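Probable enoyl-CoA hydratase/isomerase (Pseudomonas aeruginosa PA14, PDB 5WYB) probably acts as a hydro-lyase of the crotonase-like enoyl-CoA hydratase/isomerase family, whose members commonly work on acyl-CoA thioesters. Local coordinates at residues A[114-119]-A[132-137]; A[136-141]-A[195-200]; A[223-228]-A[239-244]; A[27-32]-A[65-70]. The protein carries 1 engineered substitution. All coordinates share one frame; numbering follows the deposited sequence.

Contact 1 of 4, residues A[114-119]-A[132-137]; sequences AAINGY and DIRIAE
The carbonyl oxygen of A114 is met by two groups of 132-137: I135 N donates to A114 O at 2.7 Å, almost straight at 168°, and R134 CA brings a weaker C-H contact to A114 O at 3.4 Å. The donors then switch sides as a parallel ladder requires, with A114 N reaching I133 O at 2.6 Å, I116 N reaching I135 O at 2.6 Å and E137 N reaching I116 O at 3.0 Å. The strand axes are 15° apart, and bridges pair A114 with R134, A115 with I135 and I116 with A136.

One sheet face carries A114, I116, R134 and A136. Here A114 CB rests on R134 CG at 3.9 Å, and I116 CB lies 4.1 Å from A136 CB. Bends at chi2 and chi3 (-64°) carry the R134 guanidinium away to A128 O in the last turn of helix 123-130 and to C131 O just beyond it. Beyond the ladder the E137 carboxylate lies alongside the backbone of N117, with E137 CD 3.6 Å from N117 CA, while Q139 holds OE1. The N117 amide turns instead to T67 and F73.

This buried pair joins neighbouring parallel strands 111-116 and 133-137; the connection runs through strand 119-121 and helix 123-130. Helix 200-211 packs on A115 and I135, whereas I116 faces M142 of strand 141-143.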
loop_
_atom_site.group_PDB
_atom_site.type_symbol
_atom_site.label_atom_id
_atom_site.label_comp_id
_atom_site.label_asym_id
_atom_site.label_seq_id
_atom_site.Cartn_x
_atom_site.Cartn_y
_atom_site.Cartn_z
ATOM N N ALA A 114 -14.839 -25.308 6.398
ATOM C CA ALA A 114 -15.520 -25.280 7.685
ATOM C C ALA A 114 -16.917 -25.882 7.538
ATOM O O ALA A 114 -17.737 -25.378 6.766
ATOM C CB ALA A 114 -15.600 -23.853 8.218
ATOM N N ALA A 115 -17.185 -26.956 8.275
ATOM C CA ALA A 115 -18.496 -27.610 8.281
ATOM C C ALA A 115 -19.224 -27.173 9.545
ATOM O O ALA A 115 -19.126 -27.809 10.591
ATOM C CB ALA A 115 -18.354 -29.125 8.216
ATOM N N ILE A 116 -19.960 -26.070 9.443
ATOM C CA ILE A 116 -20.567 -25.474 10.627
ATOM C C ILE A 116 -21.803 -26.290 10.996
ATOM O O ILE A 116 -22.833 -26.233 10.316
ATOM C CB ILE A 116 -20.891 -23.994 10.404
ATOM C CG1 ILE A 116 -19.571 -23.201 10.320
ATOM C CG2 ILE A 116 -21.713 -23.468 11.537
ATOM C CD1 ILE A 116 -19.678 -21.823 9.683
ATOM N N ASN A 117 -21.690 -27.072 12.070
ATOM C CA ASN A 117 -22.722 -27.997 12.517
ATOM C C ASN A 117 -23.506 -27.464 13.709
ATOM O O ASN A 117 -24.166 -28.239 14.406
ATOM C CB ASN A 117 -22.093 -29.341 12.874
ATOM C CG ASN A 117 -21.062 -29.216 13.978
ATOM O OD1 ASN A 117 -19.948 -28.759 13.744
ATOM N ND2 ASN A 117 -21.433 -29.612 15.190
ATOM N N GLY A 118 -23.443 -26.163 13.965
ATOM C CA GLY A 118 -24.127 -25.608 15.121
ATOM C C GLY A 118 -23.693 -24.186 15.383
ATOM O O GLY A 118 -23.325 -23.451 14.459
ATOM N N TYR A 119 -23.742 -23.806 16.655
ATOM C CA TYR A 119 -23.288 -22.483 17.055
ATOM C C TYR A 119 -21.810 -22.308 16.734
ATOM O O TYR A 119 -20.987 -23.173 17.049
ATOM C CB TYR A 119 -23.529 -22.269 18.546
ATOM C CG TYR A 119 -24.983 -22.266 18.930
ATOM C CD1 TYR A 119 -25.749 -21.116 18.812
ATOM C CD2 TYR A 119 -25.590 -23.412 19.416
ATOM C CE1 TYR A 119 -27.080 -21.111 19.162
ATOM C CE2 TYR A 119 -26.919 -23.416 19.770
ATOM C CZ TYR A 119 -27.661 -22.263 19.642
ATOM O OH TYR A 119 -28.990 -22.262 19.996
ATOM N N ASP A 132 -11.068 -21.723 4.199
ATOM C CA ASP A 132 -11.320 -21.228 2.848
ATOM C C ASP A 132 -12.811 -21.171 2.542
ATOM O O ASP A 132 -13.308 -20.169 2.016
ATOM C CB ASP A 132 -10.601 -22.105 1.824
ATOM C CG ASP A 132 -9.098 -22.064 1.974
ATOM O OD1 ASP A 132 -8.540 -20.954 2.141
ATOM O OD2 ASP A 132 -8.484 -23.151 1.929
ATOM N N ILE A 133 -13.540 -22.244 2.841
ATOM C CA ILE A 133 -14.955 -22.343 2.503
ATOM C C ILE A 133 -15.743 -22.737 3.743
ATOM O O ILE A 133 -15.264 -23.490 4.599
ATOM C CB ILE A 133 -15.190 -23.352 1.355
ATOM C CG1 ILE A 133 -14.312 -23.005 0.148
ATOM C CG2 ILE A 133 -16.655 -23.376 0.946
ATOM C CD1 ILE A 133 -14.202 -24.108 -0.876
ATOM N N ARG A 134 -16.963 -22.221 3.842
ATOM C CA ARG A 134 -17.850 -22.502 4.960
ATOM C C ARG A 134 -19.124 -23.167 4.457
ATOM O O ARG A 134 -19.730 -22.706 3.488
ATOM C CB ARG A 134 -18.174 -21.220 5.718
ATOM C CG ARG A 134 -17.012 -20.687 6.535
ATOM C CD ARG A 134 -16.995 -19.176 6.518
ATOM N NE ARG A 134 -16.760 -18.687 5.167
ATOM C CZ ARG A 134 -15.558 -18.597 4.612
ATOM N NH1 ARG A 134 -14.482 -18.952 5.299
ATOM N NH2 ARG A 134 -15.432 -18.155 3.368
ATOM N N ILE A 135 -19.510 -24.258 5.114
ATOM C CA ILE A 135 -20.758 -24.970 4.852
ATOM C C ILE A 135 -21.512 -25.047 6.168
ATOM O O ILE A 135 -21.018 -25.648 7.131
ATOM C CB ILE A 135 -20.521 -26.379 4.290
ATOM C CG1 ILE A 135 -19.785 -26.306 2.955
ATOM C CG2 ILE A 135 -21.841 -27.114 4.120
ATOM C CD1 ILE A 135 -19.430 -27.657 2.404
ATOM N N ALA A 136 -22.691 -24.437 6.217
ATOM C CA ALA A 136 -23.453 -24.300 7.448
ATOM C C ALA A 136 -24.740 -25.114 7.383
ATOM O O ALA A 136 -25.381 -25.198 6.334
ATOM C CB ALA A 136 -23.793 -22.836 7.721
ATOM N N GLU A 137 -25.139 -25.660 8.510
ATOM C CA GLU A 137 -26.377 -26.355 8.702
ATOM C C GLU A 137 -27.447 -25.288 8.902
ATOM O O GLU A 137 -27.167 -24.233 9.391
ATOM C CB GLU A 137 -26.308 -27.329 9.873
ATOM C CG GLU A 137 -25.897 -28.737 9.476
ATOM C CD GLU A 137 -25.381 -29.601 10.609
ATOM O OE1 GLU A 137 -25.843 -29.442 11.713
ATOM O OE2 GLU A 137 -24.525 -30.441 10.384
#

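Contact 2 of 4, residues A[136-141]-A[195-200]; sequences AERQAQ and VDSGEA
A136 O accepts V195 N at 2.9 Å with an N-H...O angle of 156°, the one well-formed backbone bond joining strand 133-137 to the start of 195-200. At E137 the pairing is parallel, with E137 CA 3.4 Å from V195 O. The E137 side chain, extended beyond CG, then runs into the type II turn D196-E199. Its CG comes within 3.2 Å of D196 O, and its carboxylate sits by the amide of G198 without a hydrogen-bonding angle. OE2 goes further, accepting A200 N in a weak bond of 3.3 Å that is nevertheless fairly straight (162°). Because A200 opens helix 200-211, the helix start would probably stabilise this negative charge.

R138 N also uses V195 O, weakly, at 3.0 Å. The R138 and D196 side chains run alongside each other, but R138 NH1 and D196 OD1 are modelled too close, and the salt bridge is doubtful in detail.

Q139 folds back at chi2. From there Q139 NE2 donates to E137 OE1 at 2.8 Å; the acceptor lies near the Q139 amide plane and is met on its anti lone pair, while Q139 OE1 takes a weak bond from S197 OG. The E137-A140 type I turn brings this amide round.

The join lies at the sheet's edge within the chain: A136 packs on A182 of helix 182-188, and A200 meets A115 of strand 111-116.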
loop_
_atom_site.group_PDB
_atom_site.type_symbol
_atom_site.label_atom_id
_atom_site.label_comp_id
_atom_site.label_asym_id
_atom_site.label_seq_id
_atom_site.Cartn_x
_atom_site.Cartn_y
_atom_site.Cartn_z
ATOM N N ALA A 136 -22.691 -24.437 6.217
ATOM C CA ALA A 136 -23.453 -24.300 7.448
ATOM C C ALA A 136 -24.740 -25.114 7.383
ATOM O O ALA A 136 -25.381 -25.198 6.334
ATOM C CB ALA A 136 -23.793 -22.836 7.721
ATOM N N GLU A 137 -25.139 -25.660 8.510
ATOM C CA GLU A 137 -26.377 -26.355 8.702
ATOM C C GLU A 137 -27.447 -25.288 8.902
ATOM O O GLU A 137 -27.167 -24.233 9.391
ATOM C CB GLU A 137 -26.308 -27.329 9.873
ATOM C CG GLU A 137 -25.897 -28.737 9.476
ATOM C CD GLU A 137 -25.381 -29.601 10.609
ATOM O OE1 GLU A 137 -25.843 -29.442 11.713
ATOM O OE2 GLU A 137 -24.525 -30.441 10.384
ATOM N N ARG A 138 -28.682 -25.602 8.563
ATOM C CA ARG A 138 -29.790 -24.673 8.600
ATOM C C ARG A 138 -30.019 -24.043 9.930
ATOM O O ARG A 138 -30.246 -22.882 9.999
ATOM C CB ARG A 138 -31.066 -25.367 8.154
ATOM C CG ARG A 138 -31.394 -25.263 6.692
ATOM C CD ARG A 138 -32.694 -25.995 6.308
ATOM N NE ARG A 138 -33.663 -25.902 7.367
ATOM C CZ ARG A 138 -33.978 -26.886 8.189
ATOM N NH1 ARG A 138 -33.422 -28.070 8.058
ATOM N NH2 ARG A 138 -34.847 -26.673 9.130
ATOM N N GLN A 139 -29.910 -24.798 10.991
ATOM C CA GLN A 139 -30.081 -24.258 12.311
ATOM C C GLN A 139 -28.872 -23.511 12.926
ATOM O O GLN A 139 -28.982 -22.945 13.977
ATOM C CB GLN A 139 -30.553 -25.362 13.232
ATOM C CG GLN A 139 -29.516 -26.380 13.633
ATOM C CD GLN A 139 -28.941 -27.106 12.467
ATOM O OE1 GLN A 139 -29.426 -26.974 11.375
ATOM N NE2 GLN A 139 -27.901 -27.874 12.693
ATOM N N ALA A 140 -27.726 -23.525 12.273
ATOM C CA ALA A 140 -26.519 -22.918 12.824
ATOM C C ALA A 140 -26.668 -21.412 12.987
ATOM O O ALA A 140 -27.215 -20.724 12.122
ATOM C CB ALA A 140 -25.311 -23.213 11.934
ATOM N N GLN A 141 -26.155 -20.899 14.102
ATOM C CA GLN A 141 -26.169 -19.474 14.401
ATOM C C GLN A 141 -24.751 -18.982 14.670
ATOM O O GLN A 141 -23.977 -19.630 15.379
ATOM C CB GLN A 141 -27.073 -19.178 15.596
ATOM C CG GLN A 141 -28.531 -19.493 15.327
ATOM C CD GLN A 141 -29.443 -18.967 16.402
ATOM O OE1 GLN A 141 -28.991 -18.575 17.476
ATOM N NE2 GLN A 141 -30.742 -18.954 16.122
ATOM N N VAL A 195 -26.952 -26.315 4.111
ATOM C CA VAL A 195 -27.353 -27.716 4.052
ATOM C C VAL A 195 -28.221 -28.057 5.227
ATOM O O VAL A 195 -28.360 -27.306 6.127
ATOM C CB VAL A 195 -26.221 -28.734 4.025
ATOM C CG1 VAL A 195 -25.381 -28.652 2.800
ATOM C CG2 VAL A 195 -25.451 -28.767 5.322
ATOM N N ASP A 196 -28.828 -29.211 5.200
ATOM C CA ASP A 196 -29.778 -29.551 6.248
ATOM C C ASP A 196 -29.045 -30.063 7.488
ATOM O O ASP A 196 -27.850 -30.360 7.458
ATOM C CB ASP A 196 -30.784 -30.587 5.744
ATOM C CG ASP A 196 -32.031 -30.656 6.601
ATOM O OD1 ASP A 196 -32.394 -29.632 7.224
ATOM O OD2 ASP A 196 -32.644 -31.745 6.643
ATOM N N SER A 197 -29.790 -30.161 8.589
ATOM C CA SER A 197 -29.226 -30.578 9.868
ATOM C C SER A 197 -28.527 -31.924 9.751
ATOM O O SER A 197 -29.108 -32.904 9.275
ATOM C CB SER A 197 -30.321 -30.660 10.927
ATOM O OG SER A 197 -30.965 -29.412 11.081
ATOM N N GLY A 198 -27.278 -31.968 10.206
ATOM C CA GLY A 198 -26.499 -33.181 10.165
ATOM C C GLY A 198 -25.830 -33.455 8.845
ATOM O O GLY A 198 -25.276 -34.543 8.667
ATOM N N GLU A 199 -25.852 -32.501 7.919
ATOM C CA GLU A 199 -25.280 -32.685 6.596
ATOM C C GLU A 199 -24.005 -31.881 6.347
ATOM O O GLU A 199 -23.402 -32.025 5.283
ATOM C CB GLU A 199 -26.325 -32.334 5.525
ATOM C CG GLU A 199 -27.441 -33.357 5.377
ATOM C CD GLU A 199 -28.578 -32.910 4.461
ATOM O OE1 GLU A 199 -28.422 -31.913 3.724
ATOM O OE2 GLU A 199 -29.641 -33.571 4.479
ATOM N N ALA A 200 -23.556 -31.052 7.271
ATOM C CA ALA A 200 -22.333 -30.301 6.991
ATOM C C ALA A 200 -21.057 -31.087 6.857
ATOM O O ALA A 200 -20.352 -30.917 5.940
ATOM C CB ALA A 200 -22.136 -29.219 8.008
#

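Contact 3 of 4, residues A[223-228]-A[239-244]; sequences KPLIQG and PEERER
E240 touches L225 lightly, its OE1 lying 4.4 Å from L225 CD2. Its other oxygen works within its own helix: E240 OE2 receives R244 NH1 in a salt bridge of 3.1 Å, one turn on. That bond reaches the syn side of the carboxylate, 35° out of its plane, and is likewise tilted by 29° from the guanidinium plane; it leaves both planes, and probably restrains the arginine.

E241 offers backbone and methylene rather than charge. L225 CD1 lies 4.0 Å from E241 CA and 4.2 Å from E241 CG, while the carboxylate leaves the contact for G156 N and T158 N of the second subunit.

R244 carries the remainder. Its chain bends at chi3 (89°), and the leucine and arginine run counter to one another, with R244 CD 4.0 Å from L225 CD2 and one guanidinium face over L225 CG. P224 crosses this arm at about a right angle, R244 NH2 lying 3.8 Å from P224 CG. No hydrogen bond spans the two segments; they meet by van der Waals packing, chiefly of leucine and proline against the methylenes and guanidinium of R244.

It joins helix 216-226 to the last modelled helix, 238-249, at the periphery of the chain. Other subunits border both helices: L225 O meets Q159 of the second, and R242 and E243 pair with E243 and R242 of the third.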
loop_
_atom_site.group_PDB
_atom_site.type_symbol
_atom_site.label_atom_id
_atom_site.label_comp_id
_atom_site.label_asym_id
_atom_site.label_seq_id
_atom_site.Cartn_x
_atom_site.Cartn_y
_atom_site.Cartn_z
ATOM N N LYS A 223 -3.767 -20.691 -4.336
ATOM C CA LYS A 223 -4.402 -20.179 -3.160
ATOM C C LYS A 223 -3.792 -18.932 -2.611
ATOM O O LYS A 223 -4.525 -18.035 -2.322
ATOM C CB LYS A 223 -4.512 -21.262 -2.130
ATOM C CG LYS A 223 -4.964 -20.840 -0.788
ATOM C CD LYS A 223 -4.749 -22.002 0.139
ATOM C CE LYS A 223 -5.801 -22.158 1.184
ATOM N NZ LYS A 223 -5.722 -21.062 2.116
ATOM N N PRO A 224 -2.475 -18.819 -2.517
ATOM C CA PRO A 224 -1.944 -17.533 -2.046
ATOM C C PRO A 224 -2.283 -16.390 -2.986
ATOM O O PRO A 224 -2.457 -15.284 -2.549
ATOM C CB PRO A 224 -0.458 -17.755 -2.017
ATOM C CG PRO A 224 -0.308 -19.164 -1.743
ATOM C CD PRO A 224 -1.289 -19.758 -2.663
ATOM N N LEU A 225 -2.349 -16.674 -4.275
ATOM C CA LEU A 225 -2.722 -15.673 -5.255
ATOM C C LEU A 225 -4.155 -15.166 -5.022
ATOM O O LEU A 225 -4.422 -14.022 -5.124
ATOM C CB LEU A 225 -2.568 -16.184 -6.675
ATOM C CG LEU A 225 -1.174 -16.281 -7.283
ATOM C CD1 LEU A 225 -1.167 -16.785 -8.698
ATOM C CD2 LEU A 225 -0.495 -14.944 -7.196
ATOM N N ILE A 226 -5.064 -16.061 -4.701
ATOM C CA ILE A 226 -6.445 -15.668 -4.446
ATOM C C ILE A 226 -6.520 -14.765 -3.224
ATOM O O ILE A 226 -7.229 -13.753 -3.225
ATOM C CB ILE A 226 -7.342 -16.913 -4.297
ATOM C CG1 ILE A 226 -7.343 -17.727 -5.590
ATOM C CG2 ILE A 226 -8.754 -16.511 -3.959
ATOM C CD1 ILE A 226 -8.209 -18.964 -5.532
ATOM N N GLN A 227 -5.776 -15.093 -2.176
ATOM C CA GLN A 227 -5.751 -14.261 -0.979
ATOM C C GLN A 227 -4.854 -13.031 -1.114
ATOM O O GLN A 227 -4.625 -12.345 -0.114
ATOM C CB GLN A 227 -5.316 -15.099 0.219
ATOM C CG GLN A 227 -6.253 -16.238 0.500
ATOM C CD GLN A 227 -5.672 -17.230 1.463
ATOM O OE1 GLN A 227 -6.392 -17.867 2.227
ATOM N NE2 GLN A 227 -4.357 -17.378 1.428
ATOM N N GLY A 228 -4.374 -12.723 -2.321
ATOM C CA GLY A 228 -3.446 -11.617 -2.493
ATOM C C GLY A 228 -3.991 -10.279 -2.036
ATOM O O GLY A 228 -3.249 -9.460 -1.490
ATOM N N PRO A 239 1.481 -9.383 -12.501
ATOM C CA PRO A 239 2.719 -9.950 -13.050
ATOM C C PRO A 239 3.145 -11.214 -12.328
ATOM O O PRO A 239 3.637 -12.147 -12.969
ATOM C CB PRO A 239 3.733 -8.804 -12.896
ATOM C CG PRO A 239 3.153 -7.908 -11.882
ATOM C CD PRO A 239 1.680 -7.997 -12.045
ATOM N N GLU A 240 2.927 -11.271 -11.039
ATOM C CA GLU A 240 3.214 -12.468 -10.312
ATOM C C GLU A 240 2.343 -13.642 -10.733
ATOM O O GLU A 240 2.740 -14.746 -10.631
ATOM C CB GLU A 240 3.158 -12.336 -8.821
ATOM C CG GLU A 240 4.154 -13.291 -8.223
ATOM C CD GLU A 240 3.811 -13.768 -6.862
ATOM O OE1 GLU A 240 3.270 -12.999 -6.084
ATOM O OE2 GLU A 240 4.129 -14.904 -6.563
ATOM N N GLU A 241 1.137 -13.352 -11.180
ATOM C CA GLU A 241 0.207 -14.386 -11.615
ATOM C C GLU A 241 0.757 -15.129 -12.827
ATOM O O GLU A 241 0.811 -16.365 -12.841
ATOM C CB GLU A 241 -1.152 -13.757 -11.926
ATOM C CG GLU A 241 -2.280 -14.741 -12.181
ATOM C CD GLU A 241 -3.511 -14.055 -12.739
ATOM O OE1 GLU A 241 -3.443 -13.547 -13.878
ATOM O OE2 GLU A 241 -4.542 -14.011 -12.033
ATOM N N ARG A 242 1.189 -14.385 -13.847
ATOM C CA ARG A 242 1.797 -15.001 -15.025
ATOM C C ARG A 242 3.067 -15.762 -14.668
ATOM O O ARG A 242 3.339 -16.830 -15.230
ATOM C CB ARG A 242 2.115 -13.937 -16.068
ATOM C CG ARG A 242 0.969 -13.025 -16.366
ATOM C CD ARG A 242 1.380 -11.905 -17.296
ATOM N NE ARG A 242 0.413 -10.826 -17.197
ATOM C CZ ARG A 242 0.666 -9.643 -16.657
ATOM N NH1 ARG A 242 1.871 -9.368 -16.194
ATOM N NH2 ARG A 242 -0.293 -8.730 -16.595
ATOM N N GLU A 243 3.865 -15.218 -13.753
ATOM C CA GLU A 243 5.123 -15.861 -13.394
ATOM C C GLU A 243 4.880 -17.230 -12.777
ATOM O O GLU A 243 5.502 -18.223 -13.170
ATOM C CB GLU A 243 5.910 -14.954 -12.446
ATOM C CG GLU A 243 6.994 -15.643 -11.657
ATOM C CD GLU A 243 7.748 -14.666 -10.771
ATOM O OE1 GLU A 243 8.417 -13.773 -11.322
ATOM O OE2 GLU A 243 7.654 -14.773 -9.532
ATOM N N ARG A 244 3.958 -17.307 -11.818
ATOM C CA ARG A 244 3.599 -18.601 -11.256
ATOM C C ARG A 244 2.848 -19.471 -12.255
ATOM O O ARG A 244 2.866 -20.698 -12.127
ATOM C CB ARG A 244 2.782 -18.404 -9.984
ATOM C CG ARG A 244 3.579 -17.740 -8.879
ATOM C CD ARG A 244 2.713 -17.317 -7.710
ATOM N NE ARG A 244 2.560 -18.364 -6.705
ATOM C CZ ARG A 244 2.373 -18.125 -5.410
ATOM N NH1 ARG A 244 2.333 -16.875 -4.966
ATOM N NH2 ARG A 244 2.242 -19.131 -4.558
#

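Contact 4 of 4, residues A[27-32]-A[65-70]; sequences TALITI and VVTGQG
This is a buried parallel strand pair, the join of a beta-alpha-beta unit in which strand 27-32, helix 42-56 and strand 63-68 follow one another in the crotonase-like core. The evidence is the register, L29-V65 through I32-G68, together with strand axes only 22° apart and a ladder of five backbone hydrogen bonds. V65 N donates to A28 O at 3.0 Å, and I30 N answers to V65 O at 2.6 Å, nearly straight at 167°. T67 N and I32 N continue with I30 O and T67 O. Q69 N closes on I32 O at 3.0 Å, extending the pairing past the end of the second strand. I30 O has a further partner, the C-H of V66 CA at 3.1 Å.

One face bears L29, T31, V65 and T67. L29 reaches over V65 because chi1 (174°) sets CG opposite the backbone N, CD1 of L29 lying 3.6 Å from V65 CG1. T31 and T67 project together from neighbouring strands, and T67 CG2 stands 4.2 Å from T31 OG1; the T67 hydroxyl is engaged with A115 O of the next strand. T31 CG2 then meets Q69 CB at 3.7 Å, a methyl closing over the first loop residue. On the other face I30 CB and V66 CB are 4.2 Å apart.

Helix 200-211 lies against T27, L29 and V65, helix 42-56 against A28 and I30. Strand 19-24 runs antiparallel on the outer edge of 27-32, and strand 111-116 flanks 63-68.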
loop_
_atom_site.group_PDB
_atom_site.type_symbol
_atom_site.label_atom_id
_atom_site.label_comp_id
_atom_site.label_asym_id
_atom_site.label_seq_id
_atom_site.Cartn_x
_atom_site.Cartn_y
_atom_site.Cartn_z
ATOM N N THR A 27 -7.843 -36.161 2.481
ATOM C CA THR A 27 -8.500 -35.145 3.288
ATOM C C THR A 27 -8.256 -35.421 4.766
ATOM O O THR A 27 -8.340 -36.569 5.211
ATOM C CB THR A 27 -10.009 -35.129 2.998
ATOM O OG1 THR A 27 -10.232 -34.710 1.648
ATOM C CG2 THR A 27 -10.725 -34.185 3.924
ATOM N N ALA A 28 -7.948 -34.373 5.525
ATOM C CA ALA A 28 -7.778 -34.477 6.969
ATOM C C ALA A 28 -8.997 -33.882 7.654
ATOM O O ALA A 28 -9.288 -32.693 7.489
ATOM C CB ALA A 28 -6.507 -33.769 7.427
ATOM N N LEU A 29 -9.702 -34.703 8.425
ATOM C CA LEU A 29 -10.902 -34.283 9.134
ATOM C C LEU A 29 -10.514 -33.938 10.564
ATOM O O LEU A 29 -10.156 -34.819 11.349
ATOM C CB LEU A 29 -11.968 -35.375 9.103
ATOM C CG LEU A 29 -13.214 -35.107 9.948
ATOM C CD1 LEU A 29 -13.886 -33.825 9.505
ATOM C CD2 LEU A 29 -14.188 -36.283 9.881
ATOM N N ILE A 30 -10.587 -32.659 10.897
ATOM C CA ILE A 30 -10.262 -32.176 12.229
ATOM C C ILE A 30 -11.567 -31.932 12.965
ATOM O O ILE A 30 -12.463 -31.263 12.440
ATOM C CB ILE A 30 -9.416 -30.892 12.164
ATOM C CG1 ILE A 30 -8.217 -31.094 11.239
ATOM C CG2 ILE A 30 -8.969 -30.488 13.554
ATOM C CD1 ILE A 30 -7.398 -29.826 11.007
ATOM N N THR A 31 -11.681 -32.468 14.177
ATOM C CA THR A 31 -12.886 -32.317 14.979
ATOM C C THR A 31 -12.514 -31.722 16.329
ATOM O O THR A 31 -11.744 -32.323 17.082
ATOM C CB THR A 31 -13.606 -33.659 15.152
ATOM O OG1 THR A 31 -13.857 -34.242 13.866
ATOM C CG2 THR A 31 -14.931 -33.461 15.868
ATOM N N ILE A 32 -13.062 -30.545 16.625
ATOM C CA ILE A 32 -12.920 -29.908 17.931
ATOM C C ILE A 32 -13.687 -30.736 18.954
ATOM O O ILE A 32 -14.920 -30.746 18.953
ATOM C CB ILE A 32 -13.442 -28.468 17.909
ATOM C CG1 ILE A 32 -12.933 -27.723 16.679
ATOM C CG2 ILE A 32 -13.096 -27.760 19.205
ATOM C CD1 ILE A 32 -13.630 -26.410 16.459
ATOM N N VAL A 65 -11.007 -30.412 6.604
ATOM C CA VAL A 65 -12.333 -30.101 7.119
ATOM C C VAL A 65 -12.221 -29.992 8.631
ATOM O O VAL A 65 -11.661 -30.885 9.276
ATOM C CB VAL A 65 -13.363 -31.183 6.734
ATOM C CG1 VAL A 65 -14.673 -30.935 7.444
ATOM C CG2 VAL A 65 -13.561 -31.240 5.226
ATOM N N VAL A 66 -12.726 -28.905 9.199
ATOM C CA VAL A 66 -12.880 -28.817 10.644
ATOM C C VAL A 66 -14.355 -28.629 10.972
ATOM O O VAL A 66 -15.109 -27.993 10.222
ATOM C CB VAL A 66 -12.009 -27.708 11.283
ATOM C CG1 VAL A 66 -11.098 -27.062 10.255
ATOM C CG2 VAL A 66 -12.859 -26.659 11.993
ATOM N N THR A 67 -14.767 -29.230 12.078
ATOM C CA THR A 67 -16.150 -29.218 12.510
ATOM C C THR A 67 -16.149 -29.505 14.000
ATOM O O THR A 67 -15.143 -29.938 14.567
ATOM C CB THR A 67 -16.984 -30.241 11.735
ATOM O OG1 THR A 67 -18.374 -29.970 11.931
ATOM C CG2 THR A 67 -16.666 -31.647 12.208
ATOM N N GLY A 68 -17.288 -29.251 14.632
ATOM C CA GLY A 68 -17.419 -29.458 16.057
ATOM C C GLY A 68 -17.987 -30.832 16.370
ATOM O O GLY A 68 -18.917 -31.302 15.717
ATOM N N GLN A 69 -17.405 -31.472 17.379
ATOM C CA GLN A 69 -17.946 -32.730 17.870
ATOM C C GLN A 69 -19.327 -32.497 18.468
ATOM O O GLN A 69 -19.551 -31.521 19.185
ATOM C CB GLN A 69 -16.997 -33.335 18.906
ATOM C CG GLN A 69 -17.520 -34.557 19.631
ATOM C CD GLN A 69 -18.369 -34.198 20.833
ATOM O OE1 GLN A 69 -18.264 -33.095 21.374
ATOM N NE2 GLN A 69 -19.230 -35.124 21.250
ATOM N N GLY A 70 -20.257 -33.400 18.167
ATOM C CA GLY A 70 -21.610 -33.269 18.650
ATOM C C GLY A 70 -22.477 -32.509 17.674
ATOM O O GLY A 70 -21.998 -31.969 16.673
#

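From the N terminus, contact 4 closes first, bringing 27-32 and 65-70 together across helix 42-56. Contact 1 follows separately, with 12 residues between its segments. Contact 2 starts where contact 1 ends, sharing A136 and E137, and closes a longer loop of 53 residues. Contact 3 comes last, joining two successive helices across a connection of ten residues; no contact nests in or crosses another. Contacts 4, 1 and 2 build successive parts of one mixed sheet, and T67 OG1 lies 2.7 Å from A115 O, linking contact 4 to contact 1. Contact 3 lies outside that sheet, its centre about 27 Å from that of contact 1, yet K223 NZ reaches D132 OD1 in a 2.8 Å salt bridge.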